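Local coordinates for glycoside hydrolase family 16 protein (Akkermansia muciniphila, PDB 6T2N), which probably cleaves internal beta-galactosidic bonds in mucin O-glycans, as an endo-acting O-glycanase of glycoside hydrolase family 16, at residues P155-K158 / G159-P162; T304-H307 / A308-K312. All blocks are in the same frame, centred on the assembly; numbering follows the deposited sequence.

Interaction 1: residues P155-K158 / G159-P162; sequences PKTK and GIWP
Ile-160 and Pro-155 face each other across a tight reversal of the chain. The ring atom CG of Pro-155 sits 3.5 Å from CG1 of Ile-160, and the two side chains cross at about a right angle. CG1 reaches the proline because it lies anti to the backbone N of Ile-160 (chi1 -157°). The isoleucine side chain thus lies between Pro-155 and the turn, with its other branch, CG2, 3.4 Å from the carbonyl O of Thr-157. CG2 of Thr-157 adds a looser contact, 4.1 Å from CB of Ile-160. The neighbouring ring atom of Pro-155, CD, meets Pro-162. It is 3.9 Å from CG of Pro-162, and the rings slide past each other in opposite directions. With an alanine in place of Pro-155, the ring atoms that meet Ile-160 and Pro-162 would be lost, and a gap would probably open between those two side chains and the loop. Val-292 and Phe-294 of strand 292-302 also pack on Pro-155. No hydrogen bond joins the two halves of the bend directly. Ser-187 OG instead accepts the N-H of Gly-159. Gly-159 has a positive phi of 100°, which favours glycine at this point. Thr-157 to Ile-160 form a type II beta turn, within the connection from strand 146-153 to strand 160-168. These strands belong to different sheets of the beta-sandwich (jelly-roll) fold of family 16.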
loop_
_atom_site.group_PDB
_atom_site.type_symbol
_atom_site.label_atom_id
_atom_site.label_comp_id
_atom_site.label_asym_id
_atom_site.label_seq_id
_atom_site.Cartn_x
_atom_site.Cartn_y
_atom_site.Cartn_z
ATOM N N PRO A 155 -9.838 8.322 -6.575
ATOM C CA PRO A 155 -10.993 8.281 -7.468
ATOM C C PRO A 155 -12.216 8.262 -6.563
ATOM O O PRO A 155 -12.037 8.055 -5.424
ATOM C CB PRO A 155 -10.799 6.965 -8.214
ATOM C CG PRO A 155 -10.040 6.103 -7.210
ATOM C CD PRO A 155 -9.056 7.067 -6.595
ATOM N N LYS A 156 -13.406 8.459 -7.104
ATOM C CA LYS A 156 -14.668 8.260 -6.342
ATOM C C LYS A 156 -15.724 7.739 -7.324
ATOM O O LYS A 156 -16.154 8.529 -8.208
ATOM C CB LYS A 156 -15.110 9.553 -5.647
ATOM C CG LYS A 156 -16.536 9.544 -5.128
ATOM C CD LYS A 156 -16.970 10.814 -4.466
ATOM C CE LYS A 156 -18.093 10.558 -3.490
ATOM N NZ LYS A 156 -18.946 11.752 -3.305
ATOM N N THR A 157 -16.089 6.465 -7.142
ATOM C CA THR A 157 -17.145 5.707 -7.855
ATOM C C THR A 157 -17.425 4.422 -7.056
ATOM O O THR A 157 -16.613 4.052 -6.164
ATOM C CB THR A 157 -16.706 5.476 -9.308
ATOM O OG1 THR A 157 -17.834 5.300 -10.172
ATOM C CG2 THR A 157 -15.778 4.292 -9.451
ATOM N N LYS A 158 -18.540 3.757 -7.339
ATOM C CA LYS A 158 -18.949 2.465 -6.710
ATOM C C LYS A 158 -17.874 1.405 -6.984
ATOM O O LYS A 158 -17.559 1.116 -8.130
ATOM C CB LYS A 158 -20.330 2.046 -7.231
ATOM C CG LYS A 158 -21.143 1.100 -6.368
ATOM C CD LYS A 158 -22.636 1.236 -6.624
ATOM C CE LYS A 158 -23.483 0.240 -5.857
ATOM N NZ LYS A 158 -22.963 -1.149 -5.948
ATOM N N GLY A 159 -17.272 0.897 -5.923
ATOM C CA GLY A 159 -16.495 -0.360 -5.909
ATOM C C GLY A 159 -15.000 -0.116 -5.971
ATOM O O GLY A 159 -14.238 -1.085 -5.748
ATOM N N ILE A 160 -14.585 1.124 -6.260
ATOM C CA ILE A 160 -13.142 1.480 -6.294
ATOM C C ILE A 160 -12.546 1.341 -4.883
ATOM O O ILE A 160 -13.208 1.692 -3.877
ATOM C CB ILE A 160 -12.920 2.880 -6.908
ATOM C CG1 ILE A 160 -11.502 2.970 -7.452
ATOM C CG2 ILE A 160 -13.249 4.016 -5.963
ATOM C CD1 ILE A 160 -11.241 1.925 -8.512
ATOM N N TRP A 161 -11.306 0.865 -4.830
ATOM C CA TRP A 161 -10.547 0.621 -3.587
ATOM C C TRP A 161 -9.106 1.056 -3.813
ATOM O O TRP A 161 -8.225 0.270 -4.153
ATOM C CB TRP A 161 -10.686 -0.845 -3.195
ATOM C CG TRP A 161 -10.181 -1.237 -1.844
ATOM C CD1 TRP A 161 -9.331 -0.580 -1.011
ATOM C CD2 TRP A 161 -10.443 -2.497 -1.244
ATOM N NE1 TRP A 161 -9.063 -1.335 0.084
ATOM C CE2 TRP A 161 -9.748 -2.514 -0.022
ATOM C CE3 TRP A 161 -11.230 -3.600 -1.615
ATOM C CZ2 TRP A 161 -9.811 -3.622 0.827
ATOM C CZ3 TRP A 161 -11.309 -4.686 -0.766
ATOM C CH2 TRP A 161 -10.588 -4.698 0.435
ATOM N N PRO A 162 -8.836 2.356 -3.635
ATOM C CA PRO A 162 -7.478 2.848 -3.712
ATOM C C PRO A 162 -6.823 2.506 -2.379
ATOM O O PRO A 162 -7.498 2.535 -1.349
ATOM C CB PRO A 162 -7.628 4.365 -3.932
ATOM C CG PRO A 162 -9.066 4.710 -3.484
ATOM C CD PRO A 162 -9.825 3.405 -3.365
#

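Interaction 2: residues T304-H307 / A308-K312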
loop_
_atom_site.group_PDB
_atom_site.type_symbol
_atom_site.label_atom_id
_atom_site.label_comp_id
_atom_site.label_asym_id
_atom_site.label_seq_id
_atom_site.Cartn_x
_atom_site.Cartn_y
_atom_site.Cartn_z
ATOM N N THR A 304 16.435 10.327 9.584
ATOM C CA THR A 304 17.451 10.990 10.450
ATOM C C THR A 304 18.634 10.029 10.581
ATOM O O THR A 304 18.446 8.816 10.275
ATOM C CB THR A 304 16.890 11.446 11.809
ATOM O OG1 THR A 304 16.519 10.343 12.643
ATOM C CG2 THR A 304 15.706 12.377 11.654
ATOM N N LYS A 305 19.801 10.555 10.972
ATOM C CA LYS A 305 20.982 9.754 11.380
ATOM C C LYS A 305 20.461 8.603 12.243
ATOM O O LYS A 305 20.872 7.433 12.038
ATOM C CB LYS A 305 21.947 10.631 12.182
ATOM C CG LYS A 305 23.223 9.940 12.659
ATOM C CD LYS A 305 24.481 10.324 11.880
ATOM C CE LYS A 305 25.114 11.621 12.350
ATOM N NZ LYS A 305 26.126 12.133 11.398
ATOM N N GLU A 306 19.550 8.970 13.150
ATOM C CA GLU A 306 18.886 8.100 14.145
ATOM C C GLU A 306 18.200 6.903 13.448
ATOM O O GLU A 306 18.429 5.746 13.875
ATOM C CB GLU A 306 17.933 9.002 14.937
ATOM C CG GLU A 306 17.272 8.331 16.132
ATOM C CD GLU A 306 18.179 8.114 17.333
ATOM O OE1 GLU A 306 19.406 8.376 17.208
ATOM O OE2 GLU A 306 17.654 7.681 18.388
ATOM N N HIS A 307 17.376 7.147 12.416
ATOM C CA HIS A 307 16.507 6.104 11.736
ATOM C C HIS A 307 17.351 5.075 10.935
ATOM O O HIS A 307 17.025 3.791 11.047
ATOM C CB HIS A 307 15.498 6.659 10.719
ATOM C CG HIS A 307 14.338 7.444 11.495
ATOM N ND1 HIS A 307 14.405 8.807 11.806
ATOM C CD2 HIS A 307 13.039 7.084 12.032
ATOM C CE1 HIS A 307 13.233 9.252 12.443
ATOM N NE2 HIS A 307 12.361 8.203 12.661
ATOM N N ALA A 308 18.431 5.533 10.313
ATOM C CA ALA A 308 19.412 4.637 9.645
ATOM C C ALA A 308 20.280 3.883 10.672
ATOM O O ALA A 308 20.684 2.742 10.352
ATOM C CB ALA A 308 20.247 5.473 8.728
ATOM N N GLN A 309 20.572 4.517 11.819
ATOM C CA GLN A 309 21.290 3.943 12.997
ATOM C C GLN A 309 20.533 2.704 13.529
ATOM O O GLN A 309 21.158 1.587 13.604
ATOM C CB GLN A 309 21.389 5.037 14.067
ATOM C CG GLN A 309 22.503 4.871 15.088
ATOM C CD GLN A 309 23.425 6.068 15.079
ATOM O OE1 GLN A 309 23.073 7.156 14.605
ATOM N NE2 GLN A 309 24.615 5.879 15.631
ATOM N N GLN A 310 19.249 2.887 13.896
ATOM C CA GLN A 310 18.409 1.833 14.531
ATOM C C GLN A 310 18.348 0.614 13.582
ATOM O O GLN A 310 18.370 -0.523 14.101
ATOM C CB GLN A 310 17.016 2.357 14.966
ATOM C CG GLN A 310 16.976 3.366 16.177
ATOM C CD GLN A 310 15.475 3.884 16.340
ATOM O OE1 GLN A 310 14.457 3.281 15.996
ATOM N NE2 GLN A 310 15.333 5.055 16.825
ATOM N N ALA A 311 18.344 0.813 12.252
ATOM C CA ALA A 311 18.110 -0.225 11.209
ATOM C C ALA A 311 19.162 -1.338 11.262
ATOM O O ALA A 311 18.819 -2.539 11.261
ATOM C CB ALA A 311 18.137 0.448 9.850
ATOM N N LYS A 312 20.420 -0.910 11.259
ATOM C CA LYS A 312 21.631 -1.766 11.248
ATOM C C LYS A 312 21.657 -2.642 12.510
ATOM O O LYS A 312 22.404 -3.643 12.505
ATOM C CB LYS A 312 22.874 -0.866 11.126
ATOM C CG LYS A 312 22.973 -0.036 9.838
ATOM C CD LYS A 312 23.503 -0.795 8.629
ATOM C CE LYS A 312 25.000 -1.037 8.691
ATOM N NZ LYS A 312 25.366 -2.348 8.100
#
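Glu-306 and Gln-310 lie one helical turn apart, and their side chains cross obliquely. The carboxylate and amide planes are nearly perpendicular, 85° apart. Their closest side-chain atoms, OE2 of Glu-306 and NE2 of Gln-310, are 3.8 Å apart, which is a loose approach. The stronger polar partner of Gln-310 is Lys-233, whose backbone N-H bonds to OE1. The glutamine chain runs extended beyond CG, and CG rests 3.6 Å from the carbonyl O of Glu-306. Both segments lie on the short helix 305-311, which follows strand 292-302, with Thr-304 at its N-cap position. Successive i to i+4 bonds run through it. Ala-308 N is 3.3 Å from Thr-304 O, Gln-309 N is 2.9 Å from Lys-305 O, and Gln-310 N is 3.0 Å from Glu-306 O. The last, from Ala-311 N to His-307 O, is weak. His-307 turns its ring back to the N-cap residue, Thr-304, because CG lies beside the backbone N and anti to the carbonyl carbon (chi1 -71°). CA of Thr-304 lies at the ring's edge, in its plane. ND1 of His-307 lies 2.7 Å from OG1 of Thr-304 in a hydrogen bond, and Thr-304 N gives ND1 a weak one. The imidazole also stacks on Trp-52.

How the interactions relate
Interactions 1 and 2 lie on opposite sides of the chain's centre, about 37 Å apart between their centres, and do not touch. Each is partly buried. Interaction 1 is nearer the middle of the fold and is mainly apolar between its side chains; its polar groups find partners in neighbouring loops and strands. Interaction 2 lies farther out, on a short helix in a largely beta protein. Its cohesion is mostly backbone hydrogen bonding, and its side chains are more polar. Strand 292-302 relates to both: its residues pack against interaction 1, while the helix of interaction 2 comes soon after its end.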